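Local coordinates for protein O-methyltransferase (Burkholderia thailandensis, PDB 3MCZ) that probably transfers a methyl group from S-adenosylmethionine to a hydroxyl oxygen of an as yet unidentified substrate, working as a dimer, at residues Gly280-Ile285 and Leu343-Arg348. Sequence-based numbering, arbitrary orientation.
Sequences GGALLI and LLIGQR
Leu284 and Ile345 stand flank to flank on one face of the sheet, a non-hydrogen-bonded pair of two antiparallel strands, 281-285 and 343-347. With CG anti to its carbonyl carbon (chi1 -55°), Leu284 swings one branch across the strand gap, so that its CD2 sits over the fork of Ile345, 3.7 Å from both CG1 and CG2. Ile345 CG2 also reaches Ala282 CB at 4.1 Å, and two residues before Ile345 on the same strand, Leu343, its CG anti to the backbone N, brings CD1 to 4.1 Å from Leu284 CB. The other face carries Ile285 beside Leu344, CB to CB at 4.4 Å, both covered by helix 319-328 through Ile322; here Leu283 lies across from Gly346, which brings no side chain. Between the faces, paired backbone bonds close a ring at Leu283 and Gly346, each N lying 2.7 Å from the other's O, and a second at Ile285 and Leu344. Arg348 N extends the ladder to Gly281 O, though from above the carbonyl plane. Arg348 itself bends away at chi3, its guanidinium held by the carbonyls of Val277 and Ala274. In the Rossmann-like sheet of AdoMet-dependent methyltransferases, with strand order 3-2-1-4-5-7-6, the last strand, 341-347, slots antiparallel between strands 281-288 and 332-338. Main-chain groups facing each other are thus met by nearly straight bonds, up to 175° at Leu344 N, weakening at Gly280 N; Ala282 and Leu284 turn theirs toward strand 251-255. Side-chain contacts are apolar on both faces, leaving hydrogen bonding across the pair to the backbone.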
loop_
_atom_site.group_PDB
_atom_site.type_symbol
_atom_site.label_atom_id
_atom_site.label_comp_id
_atom_site.label_asym_id
_atom_site.label_seq_id
_atom_site.Cartn_x
_atom_site.Cartn_y
_atom_site.Cartn_z
ATOM N N GLY A 280 -27.721 -26.618 28.965
ATOM C CA GLY A 280 -27.636 -27.381 27.736
ATOM C C GLY A 280 -27.292 -26.533 26.517
ATOM O O GLY A 280 -27.172 -27.072 25.430
ATOM N N GLY A 281 -27.176 -25.214 26.696
ATOM C CA GLY A 281 -26.989 -24.279 25.589
ATOM C C GLY A 281 -25.513 -24.012 25.314
ATOM O O GLY A 281 -24.625 -24.626 25.902
ATOM N N ALA A 282 -25.262 -23.069 24.422
ATOM C CA ALA A 282 -23.896 -22.781 23.978
ATOM C C ALA A 282 -23.672 -21.298 23.783
ATOM O O ALA A 282 -24.560 -20.566 23.325
ATOM C CB ALA A 282 -23.574 -23.532 22.655
ATOM N N LEU A 283 -22.459 -20.886 24.107
ATOM C CA LEU A 283 -21.935 -19.579 23.769
ATOM C C LEU A 283 -20.954 -19.759 22.596
ATOM O O LEU A 283 -20.021 -20.600 22.670
ATOM C CB LEU A 283 -21.172 -19.006 24.981
ATOM C CG LEU A 283 -20.435 -17.677 24.726
ATOM C CD1 LEU A 283 -21.392 -16.566 24.233
ATOM C CD2 LEU A 283 -19.643 -17.196 25.952
ATOM N N LEU A 284 -21.158 -18.996 21.518
ATOM C CA LEU A 284 -20.287 -19.067 20.354
ATOM C C LEU A 284 -19.487 -17.789 20.277
ATOM O O LEU A 284 -20.054 -16.702 20.338
ATOM C CB LEU A 284 -21.071 -19.224 19.053
ATOM C CG LEU A 284 -22.048 -20.393 18.969
ATOM C CD1 LEU A 284 -22.703 -20.459 17.577
ATOM C CD2 LEU A 284 -21.403 -21.748 19.346
ATOM N N ILE A 285 -18.170 -17.926 20.165
ATOM C CA ILE A 285 -17.309 -16.779 19.934
ATOM C C ILE A 285 -16.427 -17.033 18.722
ATOM O O ILE A 285 -15.634 -17.941 18.711
ATOM C CB ILE A 285 -16.410 -16.468 21.127
ATOM C CG1 ILE A 285 -17.235 -16.264 22.423
ATOM C CG2 ILE A 285 -15.514 -15.221 20.792
ATOM C CD1 ILE A 285 -16.398 -16.126 23.717
ATOM N N LEU A 343 -13.557 -20.627 15.972
ATOM C CA LEU A 343 -14.865 -20.629 16.595
ATOM C C LEU A 343 -14.762 -21.389 17.915
ATOM O O LEU A 343 -14.365 -22.574 17.954
ATOM C CB LEU A 343 -15.908 -21.253 15.665
ATOM C CG LEU A 343 -17.340 -21.289 16.225
ATOM C CD1 LEU A 343 -17.945 -19.864 16.409
ATOM C CD2 LEU A 343 -18.220 -22.130 15.284
ATOM N N LEU A 344 -15.001 -20.677 19.001
ATOM C CA LEU A 344 -15.033 -21.268 20.331
ATOM C C LEU A 344 -16.481 -21.504 20.685
ATOM O O LEU A 344 -17.342 -20.645 20.418
ATOM C CB LEU A 344 -14.375 -20.357 21.371
ATOM C CG LEU A 344 -12.884 -20.065 21.177
ATOM C CD1 LEU A 344 -12.470 -18.911 22.200
ATOM C CD2 LEU A 344 -12.054 -21.319 21.380
ATOM N N ILE A 345 -16.752 -22.678 21.255
ATOM C CA ILE A 345 -18.098 -23.073 21.606
ATOM C C ILE A 345 -18.069 -23.406 23.099
ATOM O O ILE A 345 -17.527 -24.433 23.522
ATOM C CB ILE A 345 -18.576 -24.275 20.728
ATOM C CG1 ILE A 345 -18.471 -23.965 19.216
ATOM C CG2 ILE A 345 -20.036 -24.717 21.057
ATOM C CD1 ILE A 345 -17.303 -24.712 18.490
ATOM N N GLY A 346 -18.672 -22.555 23.900
ATOM C CA GLY A 346 -18.802 -22.815 25.306
ATOM C C GLY A 346 -20.109 -23.461 25.660
ATOM O O GLY A 346 -21.169 -22.853 25.521
ATOM N N GLN A 347 -20.067 -24.664 26.197
ATOM C CA GLN A 347 -21.290 -25.414 26.406
ATOM C C GLN A 347 -21.650 -25.454 27.896
ATOM O O GLN A 347 -20.789 -25.769 28.724
ATOM C CB GLN A 347 -21.082 -26.809 25.810
ATOM C CG GLN A 347 -20.463 -26.735 24.343
ATOM C CD GLN A 347 -19.631 -27.958 23.907
ATOM O OE1 GLN A 347 -20.146 -29.072 23.818
ATOM N NE2 GLN A 347 -18.359 -27.723 23.567
ATOM N N ARG A 348 -22.886 -25.084 28.231
ATOM C CA ARG A 348 -23.371 -25.143 29.611
ATOM C C ARG A 348 -23.981 -26.520 29.839
ATOM O O ARG A 348 -24.789 -26.989 29.042
ATOM C CB ARG A 348 -24.399 -24.039 29.901
ATOM C CG ARG A 348 -24.705 -23.877 31.387
ATOM C CD ARG A 348 -25.703 -22.779 31.702
ATOM N NE ARG A 348 -25.165 -21.412 31.607
ATOM C CZ ARG A 348 -24.228 -20.915 32.410
ATOM N NH1 ARG A 348 -23.672 -21.667 33.366
ATOM N NH2 ARG A 348 -23.813 -19.677 32.233
#